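Local coordinates for putative outer membrane protein (LpxR) (Salmonella typhimurium, PDB 3FID), which probably removes acyl chains from lipid A in the outer membrane, acting as a lipopolysaccharide-modifying deacylase, at residues Tyr165-Tyr178 and Phe193-Arg205. Sequence-based numbering, arbitrary orientation.
Sequences YPEVSAVGGNLFQY and FNSDNGFGLLSRR. With CXE (pentaethylene glycol monodecyl ether), chain M.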
ATOM      1  N   TYR A 165      -4.304 -12.787 -13.262  1.00 12.50           N
ATOM      2  CA  TYR A 165      -5.314 -11.768 -12.987  1.00 12.51           C
ATOM      3  C   TYR A 165      -4.915 -10.426 -13.581  1.00 12.85           C
ATOM      4  O   TYR A 165      -4.369  -9.587 -12.866  1.00 13.40           O
ATOM      5  CB  TYR A 165      -5.567 -11.659 -11.462  1.00 12.28           C
ATOM      6  CG  TYR A 165      -5.840 -13.006 -10.821  1.00 13.39           C
ATOM      7  CD1 TYR A 165      -4.838 -13.725 -10.185  1.00 13.53           C
ATOM      8  CD2 TYR A 165      -7.115 -13.567 -10.884  1.00 12.52           C
ATOM      9  CE1 TYR A 165      -5.099 -14.975  -9.621  1.00 13.84           C
ATOM     10  CE2 TYR A 165      -7.373 -14.795 -10.337  1.00 11.30           C
ATOM     11  CZ  TYR A 165      -6.363 -15.493  -9.707  1.00 12.89           C
ATOM     12  OH  TYR A 165      -6.650 -16.720  -9.183  1.00 12.32           O
ATOM     13  N   PRO A 166      -5.170 -10.230 -14.893  1.00 12.78           N
ATOM     14  CA  PRO A 166      -4.915  -8.920 -15.471  1.00 12.34           C
ATOM     15  C   PRO A 166      -5.988  -7.952 -14.992  1.00 12.71           C
ATOM     16  O   PRO A 166      -7.172  -8.356 -14.789  1.00 12.56           O
ATOM     17  CB  PRO A 166      -4.976  -9.178 -16.983  1.00 13.58           C
ATOM     18  CG  PRO A 166      -5.912 -10.300 -17.140  1.00 12.87           C
ATOM     19  CD  PRO A 166      -5.708 -11.176 -15.895  1.00 12.00           C
ATOM     20  N   GLU A 167      -5.571  -6.707 -14.752  1.00 12.31           N
ATOM     21  CA  GLU A 167      -6.400  -5.734 -14.058  1.00 12.64           C
ATOM     22  C   GLU A 167      -6.111  -4.304 -14.537  1.00 12.78           C
ATOM     23  O   GLU A 167      -5.009  -3.997 -15.035  1.00 12.55           O
ATOM     24  CB  GLU A 167      -6.240  -5.865 -12.516  1.00 13.51           C
ATOM     25  CG  GLU A 167      -4.804  -5.585 -11.959  1.00 13.53           C
ATOM     26  CD  GLU A 167      -4.548  -4.110 -11.713  1.00 11.48           C
ATOM     27  OE1 GLU A 167      -5.487  -3.319 -11.536  1.00 14.20           O
ATOM     28  OE2 GLU A 167      -3.297  -3.737 -11.679  1.00 10.03           O
ATOM     29  N   VAL A 168      -7.136  -3.462 -14.429  1.00 12.09           N
ATOM     30  CA  VAL A 168      -7.035  -2.007 -14.594  1.00 12.93           C
ATOM     31  C   VAL A 168      -7.539  -1.329 -13.314  1.00 12.96           C
ATOM     32  O   VAL A 168      -8.560  -1.744 -12.742  1.00 12.54           O
ATOM     33  CB  VAL A 168      -7.873  -1.507 -15.817  1.00 12.46           C
ATOM     34  CG1 VAL A 168      -7.747   0.025 -15.976  1.00 14.77           C
ATOM     35  CG2 VAL A 168      -7.398  -2.200 -17.083  1.00 16.36           C
ATOM     36  N   SER A 169      -6.813  -0.307 -12.860  1.00 13.32           N
ATOM     37  CA  SER A 169      -7.199   0.437 -11.673  1.00 13.97           C
ATOM     38  C   SER A 169      -7.229   1.910 -11.958  1.00 13.73           C
ATOM     39  O   SER A 169      -6.525   2.394 -12.835  1.00 15.25           O
ATOM     40  CB  SER A 169      -6.213   0.189 -10.538  1.00 14.61           C
ATOM     41  OG  SER A 169      -6.404  -1.115 -10.011  1.00 15.37           O
ATOM     42  N   ALA A 170      -8.003   2.637 -11.167  1.00 14.11           N
ATOM     43  CA  ALA A 170      -8.113   4.073 -11.347  1.00 13.79           C
ATOM     44  C   ALA A 170      -8.345   4.746  -9.998  1.00 13.20           C
ATOM     45  O   ALA A 170      -9.144   4.264  -9.161  1.00 13.29           O
ATOM     46  CB  ALA A 170      -9.242   4.390 -12.329  1.00 15.00           C
ATOM     47  N   VAL A 171      -7.622   5.838  -9.772  1.00 12.58           N
ATOM     48  CA  VAL A 171      -7.801   6.682  -8.585  1.00 13.70           C
ATOM     49  C   VAL A 171      -7.937   8.125  -9.060  1.00 13.79           C
ATOM     50  O   VAL A 171      -7.224   8.554  -9.956  1.00 12.71           O
ATOM     51  CB  VAL A 171      -6.601   6.548  -7.582  1.00 14.61           C
ATOM     52  CG1 VAL A 171      -6.774   7.443  -6.371  1.00 16.73           C
ATOM     53  CG2 VAL A 171      -6.480   5.089  -7.115  1.00 14.24           C
ATOM     54  N   GLY A 172      -8.876   8.858  -8.464  1.00 14.02           N
ATOM     55  CA  GLY A 172      -9.003  10.286  -8.748  1.00 15.47           C
ATOM     56  C   GLY A 172      -9.289  11.088  -7.493  1.00 16.06           C
ATOM     57  O   GLY A 172      -9.547  10.521  -6.426  1.00 16.55           O
ATOM     58  N   GLY A 173      -9.279  12.411  -7.647  1.00 16.48           N
ATOM     59  CA  GLY A 173      -9.454  13.332  -6.535  1.00 17.29           C
ATOM     60  C   GLY A 173      -8.329  14.351  -6.477  1.00 17.60           C
ATOM     61  O   GLY A 173      -7.551  14.488  -7.431  1.00 18.01           O
ATOM     62  N   ASN A 174      -8.229  15.045  -5.343  1.00 17.43           N
ATOM     63  CA  ASN A 174      -7.314  16.184  -5.205  1.00 17.42           C
ATOM     64  C   ASN A 174      -6.045  15.848  -4.427  1.00 17.07           C
ATOM     65  O   ASN A 174      -5.202  16.718  -4.171  1.00 16.78           O
ATOM     66  CB  ASN A 174      -8.044  17.402  -4.595  1.00 17.45           C
ATOM     67  CG  ASN A 174      -8.570  17.148  -3.164  1.00 20.90           C
ATOM     68  OD1 ASN A 174      -9.004  16.024  -2.824  1.00 21.83           O
ATOM     69  ND2 ASN A 174      -8.587  18.214  -2.337  1.00 20.28           N
ATOM     70  N   LEU A 175      -5.884  14.566  -4.095  1.00 16.02           N
ATOM     71  CA  LEU A 175      -4.683  14.111  -3.408  1.00 15.32           C
ATOM     72  C   LEU A 175      -3.850  13.204  -4.319  1.00 15.68           C
ATOM     73  O   LEU A 175      -2.657  13.471  -4.517  1.00 15.88           O
ATOM     74  CB  LEU A 175      -5.044  13.375  -2.109  1.00 14.39           C
ATOM     75  CG  LEU A 175      -5.971  14.074  -1.111  1.00 14.47           C
ATOM     76  CD1 LEU A 175      -6.153  13.206   0.076  1.00 15.36           C
ATOM     77  CD2 LEU A 175      -5.360  15.388  -0.676  1.00 16.03           C
ATOM     78  N   PHE A 176      -4.476  12.147  -4.856  1.00 14.48           N
ATOM     79  CA  PHE A 176      -3.836  11.233  -5.826  1.00 14.62           C
ATOM     80  C   PHE A 176      -4.746  10.967  -7.019  1.00 14.55           C
ATOM     81  O   PHE A 176      -5.970  10.795  -6.874  1.00 14.43           O
ATOM     82  CB  PHE A 176      -3.508   9.863  -5.205  1.00 14.87           C
ATOM     83  CG  PHE A 176      -2.710   9.935  -3.929  1.00 14.44           C
ATOM     84  CD1 PHE A 176      -1.304   9.974  -3.954  1.00 14.76           C
ATOM     85  CD2 PHE A 176      -3.365   9.959  -2.706  1.00 13.01           C
ATOM     86  CE1 PHE A 176      -0.581  10.026  -2.759  1.00 15.20           C
ATOM     87  CE2 PHE A 176      -2.662   9.992  -1.523  1.00 13.90           C
ATOM     88  CZ  PHE A 176      -1.263  10.026  -1.529  1.00 14.57           C
ATOM     89  N   GLN A 177      -4.127  10.865  -8.186  1.00 13.07           N
ATOM     90  CA  GLN A 177      -4.856  10.607  -9.401  1.00 13.06           C
ATOM     91  C   GLN A 177      -3.937   9.839 -10.334  1.00 12.87           C
ATOM     92  O   GLN A 177      -2.831  10.276 -10.621  1.00 13.34           O
ATOM     93  CB  GLN A 177      -5.363  11.909 -10.022  1.00 13.57           C
ATOM     94  CG  GLN A 177      -6.264  11.691 -11.219  1.00 16.17           C
ATOM     95  CD  GLN A 177      -7.313  12.782 -11.314  1.00 20.38           C
ATOM     96  OE1 GLN A 177      -8.234  12.857 -10.497  1.00 21.03           O
ATOM     97  NE2 GLN A 177      -7.142  13.668 -12.279  1.00 24.22           N
ATOM     98  N   TYR A 178      -4.385   8.650 -10.721  1.00 13.31           N
ATOM     99  CA  TYR A 178      -3.643   7.796 -11.644  1.00 13.11           C
ATOM    100  C   TYR A 178      -4.522   6.752 -12.317  1.00 13.63           C
ATOM    101  O   TYR A 178      -5.652   6.495 -11.887  1.00 13.63           O
ATOM    102  CB  TYR A 178      -2.425   7.151 -10.969  1.00 12.79           C
ATOM    103  CG  TYR A 178      -2.723   6.109  -9.902  1.00 14.36           C
ATOM    104  CD1 TYR A 178      -2.566   6.405  -8.545  1.00 15.24           C
ATOM    105  CD2 TYR A 178      -3.150   4.814 -10.250  1.00 12.44           C
ATOM    106  CE1 TYR A 178      -2.806   5.404  -7.545  1.00 13.51           C
ATOM    107  CE2 TYR A 178      -3.395   3.853  -9.290  1.00 14.14           C
ATOM    108  CZ  TYR A 178      -3.215   4.152  -7.935  1.00 13.12           C
ATOM    109  OH  TYR A 178      -3.471   3.172  -6.980  1.00 13.41           O
ATOM    110  N   PHE A 193     -10.180 -16.095  -2.871  1.00 12.44           N
ATOM    111  CA  PHE A 193      -9.035 -15.423  -2.247  1.00 12.11           C
ATOM    112  C   PHE A 193      -7.924 -15.189  -3.277  1.00 12.05           C
ATOM    113  O   PHE A 193      -7.320 -14.112  -3.322  1.00  9.85           O
ATOM    114  CB  PHE A 193      -8.534 -16.238  -1.036  1.00 12.69           C
ATOM    115  CG  PHE A 193      -7.382 -15.578  -0.243  1.00 13.26           C
ATOM    116  CD1 PHE A 193      -7.308 -14.178  -0.075  1.00 16.19           C
ATOM    117  CD2 PHE A 193      -6.405 -16.373   0.368  1.00 15.77           C
ATOM    118  CE1 PHE A 193      -6.249 -13.591   0.670  1.00 14.01           C
ATOM    119  CE2 PHE A 193      -5.380 -15.798   1.118  1.00 15.78           C
ATOM    120  CZ  PHE A 193      -5.290 -14.401   1.248  1.00 14.97           C
ATOM    121  N   ASN A 194      -7.684 -16.180  -4.132  1.00 11.53           N
ATOM    122  CA  ASN A 194      -6.637 -16.012  -5.147  1.00 12.92           C
ATOM    123  C   ASN A 194      -6.803 -14.789  -6.043  1.00 12.58           C
ATOM    124  O   ASN A 194      -5.790 -14.183  -6.430  1.00 13.20           O
ATOM    125  CB  ASN A 194      -6.502 -17.269  -6.016  1.00 11.80           C
ATOM    126  CG  ASN A 194      -5.642 -18.328  -5.373  1.00 13.63           C
ATOM    127  OD1 ASN A 194      -5.111 -18.154  -4.267  1.00 14.44           O
ATOM    128  ND2 ASN A 194      -5.502 -19.467  -6.069  1.00 13.01           N
ATOM    129  N   SER A 195      -8.048 -14.441  -6.397  1.00 12.64           N
ATOM    130  CA  SER A 195      -8.298 -13.276  -7.283  1.00 13.89           C
ATOM    131  C   SER A 195      -8.381 -11.953  -6.525  1.00 13.91           C
ATOM    132  O   SER A 195      -8.516 -10.906  -7.143  1.00 14.83           O
ATOM    133  CB  SER A 195      -9.570 -13.458  -8.141  1.00 13.83           C
ATOM    134  OG  SER A 195     -10.735 -13.304  -7.349  1.00 15.82           O
ATOM    135  N   ASP A 196      -8.270 -11.999  -5.192  1.00 14.31           N
ATOM    136  CA  ASP A 196      -8.496 -10.815  -4.366  1.00 13.81           C
ATOM    137  C   ASP A 196      -7.149 -10.087  -4.264  1.00 13.66           C
ATOM    138  O   ASP A 196      -6.418 -10.262  -3.285  1.00 13.09           O
ATOM    139  CB  ASP A 196      -9.013 -11.235  -2.970  1.00 14.64           C
ATOM    140  CG  ASP A 196      -9.542 -10.067  -2.158  1.00 15.37           C
ATOM    141  OD1 ASP A 196      -9.939  -9.042  -2.758  1.00 16.92           O
ATOM    142  OD2 ASP A 196      -9.572 -10.195  -0.913  1.00 16.84           O
ATOM    143  N   ASN A 197      -6.799  -9.315  -5.292  1.00 12.73           N
ATOM    144  CA  ASN A 197      -5.460  -8.702  -5.350  1.00 12.21           C
ATOM    145  C   ASN A 197      -5.553  -7.164  -5.451  1.00 12.66           C
ATOM    146  O   ASN A 197      -6.655  -6.602  -5.478  1.00 14.44           O
ATOM    147  CB  ASN A 197      -4.653  -9.260  -6.536  1.00 12.64           C
ATOM    148  CG  ASN A 197      -4.531 -10.767  -6.505  1.00 13.51           C
ATOM    149  OD1 ASN A 197      -3.923 -11.344  -5.600  1.00 12.41           O
ATOM    150  ND2 ASN A 197      -5.119 -11.414  -7.500  1.00 13.15           N
ATOM    151  N   GLY A 198      -4.413  -6.492  -5.544  1.00 10.78           N
ATOM    152  CA  GLY A 198      -4.395  -5.044  -5.689  1.00 11.08           C
ATOM    153  C   GLY A 198      -3.023  -4.451  -5.407  1.00 10.73           C
ATOM    154  O   GLY A 198      -2.176  -5.076  -4.713  1.00 10.09           O
ATOM    155  N   PHE A 199      -2.822  -3.236  -5.934  1.00  9.79           N
ATOM    156  CA  PHE A 199      -1.580  -2.491  -5.840  1.00  9.74           C
ATOM    157  C   PHE A 199      -1.867  -1.066  -5.341  1.00 10.59           C
ATOM    158  O   PHE A 199      -2.988  -0.552  -5.491  1.00 10.47           O
ATOM    159  CB  PHE A 199      -0.945  -2.349  -7.215  1.00  9.12           C
ATOM    160  CG  PHE A 199      -0.635  -3.679  -7.879  1.00 12.18           C
ATOM    161  CD1 PHE A 199       0.627  -4.269  -7.723  1.00 10.42           C
ATOM    162  CD2 PHE A 199      -1.610  -4.333  -8.650  1.00 10.81           C
ATOM    163  CE1 PHE A 199       0.923  -5.493  -8.343  1.00 10.41           C
ATOM    164  CE2 PHE A 199      -1.319  -5.539  -9.298  1.00 12.64           C
ATOM    165  CZ  PHE A 199      -0.060  -6.129  -9.140  1.00 10.62           C
ATOM    166  N   GLY A 200      -0.837  -0.436  -4.794  1.00 10.76           N
ATOM    167  CA  GLY A 200      -0.907   0.997  -4.490  1.00 11.70           C
ATOM    168  C   GLY A 200      -2.079   1.282  -3.577  1.00 11.83           C
ATOM    169  O   GLY A 200      -2.245   0.619  -2.535  1.00 11.52           O
ATOM    170  N   LEU A 201      -2.907   2.256  -3.960  1.00 11.84           N
ATOM    171  CA  LEU A 201      -4.055   2.627  -3.120  1.00 12.34           C
ATOM    172  C   LEU A 201      -5.203   1.604  -3.207  1.00 12.84           C
ATOM    173  O   LEU A 201      -6.225   1.734  -2.523  1.00 12.98           O
ATOM    174  CB  LEU A 201      -4.520   4.044  -3.486  1.00 12.36           C
ATOM    175  CG  LEU A 201      -3.504   5.161  -3.140  1.00 13.86           C
ATOM    176  CD1 LEU A 201      -3.920   6.505  -3.793  1.00 19.71           C
ATOM    177  CD2 LEU A 201      -3.285   5.347  -1.661  1.00 17.53           C
ATOM    178  N   LEU A 202      -5.039   0.598  -4.065  1.00 12.82           N
ATOM    179  CA  LEU A 202      -6.008  -0.487  -4.163  1.00 12.89           C
ATOM    180  C   LEU A 202      -5.486  -1.753  -3.446  1.00 13.49           C
ATOM    181  O   LEU A 202      -6.127  -2.797  -3.475  1.00 13.83           O
ATOM    182  CB  LEU A 202      -6.360  -0.788  -5.645  1.00 12.98           C
ATOM    183  CG  LEU A 202      -7.393   0.025  -6.455  1.00 14.01           C
ATOM    184  CD1 LEU A 202      -8.837  -0.129  -5.933  1.00 13.25           C
ATOM    185  CD2 LEU A 202      -6.985   1.516  -6.564  1.00 15.25           C
ATOM    186  N   SER A 203      -4.352  -1.651  -2.755  1.00 13.95           N
ATOM    187  CA  SER A 203      -3.819  -2.807  -2.058  1.00 15.28           C
ATOM    188  C   SER A 203      -4.758  -3.194  -0.896  1.00 15.09           C
ATOM    189  O   SER A 203      -5.416  -2.337  -0.283  1.00 14.45           O
ATOM    190  CB  SER A 203      -2.356  -2.566  -1.648  1.00 16.15           C
ATOM    191  OG  SER A 203      -2.253  -1.814  -0.457  1.00 23.26           O
ATOM    192  N   ARG A 204      -4.881  -4.486  -0.635  1.00 14.68           N
ATOM    193  CA  ARG A 204      -5.929  -4.914   0.284  1.00 15.16           C
ATOM    194  C   ARG A 204      -5.468  -4.809   1.744  1.00 13.95           C
ATOM    195  O   ARG A 204      -6.304  -4.781   2.650  1.00 13.66           O
ATOM    196  CB  ARG A 204      -6.477  -6.281  -0.109  1.00 16.40           C
ATOM    197  CG  ARG A 204      -7.357  -6.236  -1.417  1.00 17.33           C
ATOM    198  CD  ARG A 204      -8.816  -5.947  -1.043  1.00 20.41           C
ATOM    199  NE  ARG A 204      -9.386  -7.175  -0.503  1.00 22.03           N
ATOM    200  CZ  ARG A 204     -10.448  -7.253   0.281  1.00 21.21           C
ATOM    201  NH1 ARG A 204     -11.093  -6.155   0.676  1.00 23.22           N
ATOM    202  NH2 ARG A 204     -10.838  -8.435   0.698  1.00 22.24           N
ATOM    203  N   ARG A 205      -4.151  -4.709   1.948  1.00 13.77           N
ATOM    204  CA  ARG A 205      -3.558  -4.403   3.270  1.00 13.90           C
ATOM    205  C   ARG A 205      -4.138  -5.280   4.386  1.00 14.10           C
ATOM    206  O   ARG A 205      -4.529  -4.789   5.451  1.00 14.17           O
ATOM    207  CB  ARG A 205      -3.720  -2.902   3.606  1.00 14.09           C
ATOM    208  CG  ARG A 205      -3.104  -1.990   2.521  1.00 13.49           C
ATOM    209  CD  ARG A 205      -3.183  -0.512   2.879  1.00 13.31           C
ATOM    210  NE  ARG A 205      -2.294  -0.124   3.986  1.00 13.98           N
ATOM    211  CZ  ARG A 205      -2.014   1.147   4.295  1.00 13.74           C
ATOM    212  NH1 ARG A 205      -2.550   2.127   3.577  1.00 12.31           N
ATOM    213  NH2 ARG A 205      -1.175   1.450   5.296  1.00 13.95           N
TER
HETATM  214  C1  CXE M 307     -20.064  -6.847 -18.527  1.00 53.42           C
HETATM  215  C2  CXE M 307     -18.961  -5.886 -18.924  1.00 53.37           C
HETATM  216  C3  CXE M 307     -17.615  -6.599 -19.057  1.00 53.71           C
HETATM  217  C4  CXE M 307     -16.455  -5.750 -18.533  1.00 53.56           C
HETATM  218  C5  CXE M 307     -15.114  -6.186 -19.123  1.00 53.49           C
HETATM  219  C6  CXE M 307     -13.966  -5.652 -18.271  1.00 54.08           C
HETATM  220  C7  CXE M 307     -12.616  -6.311 -18.566  1.00 54.19           C
HETATM  221  C8  CXE M 307     -11.480  -5.460 -17.995  1.00 53.82           C
HETATM  222  C9  CXE M 307     -10.164  -6.216 -17.795  1.00 52.60           C
HETATM  223  C10 CXE M 307      -8.981  -5.388 -18.288  1.00 51.40           C
HETATM  224  O11 CXE M 307      -7.754  -6.045 -17.978  1.00 51.05           O
HETATM  225  C12 CXE M 307      -6.745  -5.875 -18.990  1.00 51.50           C
HETATM  226  C13 CXE M 307      -5.487  -5.182 -18.440  1.00 50.36           C
HETATM  227  O14 CXE M 307      -4.291  -5.759 -18.978  1.00 49.90           O
HETATM  228  C15 CXE M 307      -3.092  -5.253 -18.382  1.00 49.32           C
HETATM  229  C16 CXE M 307      -1.988  -6.315 -18.332  1.00 48.12           C
HETATM  230  O17 CXE M 307      -0.713  -5.687 -18.534  1.00 47.05           O
HETATM  231  C18 CXE M 307       0.341  -6.127 -17.666  1.00 45.15           C
HETATM  232  C19 CXE M 307       1.618  -5.320 -17.928  1.00 43.32           C
HETATM  233  O20 CXE M 307       2.046  -4.619 -16.750  1.00 41.61           O
HETATM  234  C21 CXE M 307       3.135  -3.713 -16.960  1.00 38.89           C
HETATM  235  C22 CXE M 307       4.314  -4.212 -16.135  1.00 37.41           C
HETATM  236  O23 CXE M 307       5.423  -3.318 -16.170  1.00 37.27           O
HETATM  237  C24 CXE M 307       6.659  -4.006 -15.991  1.00 38.03           C
HETATM  238  C25 CXE M 307       7.580  -3.650 -17.138  1.00 39.69           C
HETATM  239  O26 CXE M 307       8.737  -4.466 -17.084  1.00 41.60           O
HETATM  240  O   HOH W   1      -4.583  -2.268  -8.160  1.00 12.80           O
HETATM  241  O   HOH W   2      -3.583   0.735  -8.087  1.00 13.71           O
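L201 and L202 press their branched ends against V171, F176 and Y178. CD1 of L201 does most of this work: it lies 3.6 Å from CG of F176, the two side chains crossing at about a right angle, and 4.0 Å from CG1 of V171. The second methyl of V171, CG2, is left to L202, meeting its CD2 at 3.7 Å. A beta-branched valine suits this place because its two methyls serve two leucines at once. V171 and Y178 are also backbone partners across the hairpin of strands 160-173 and 176-188, part of the wall of the antiparallel outer-membrane barrel of LpxR. P166 and V168 face the opposite way, toward a bound detergent, while residues 193-205 fold back inside the barrel and pack on the wall's inner surface.

Y178 adds a hydroxyl to this apolar group. With chi1 at 68°, its ring leaves between backbone N and carbonyl carbon, and OH of Y178 accepts a hydrogen bond from N of L201 (3.2 Å, N-H...O 147°). The same hydroxyl donates to a water, which in turn donates to O of F199, so tyrosine suits a place that calls for both acceptor and donor. Another water links OG of S169 to N of F199; this small hydroxyl in turn donates to OE1 of E167 at 2.8 Å. G200 has positive phi, which favours glycine, and a CB there would be tight against OH of Y178.

Farther along the strand, CA of S195 sits over one face of the Y165 ring, a CH-pi contact 3.8 Å from the centroid. ND2 of N197 lies 3.6 Å from CD1 of Y165, oblique to the ring, and is bonded to O of N194; its OD1 is bonded to K218, while ND2 of N194 reaches N161.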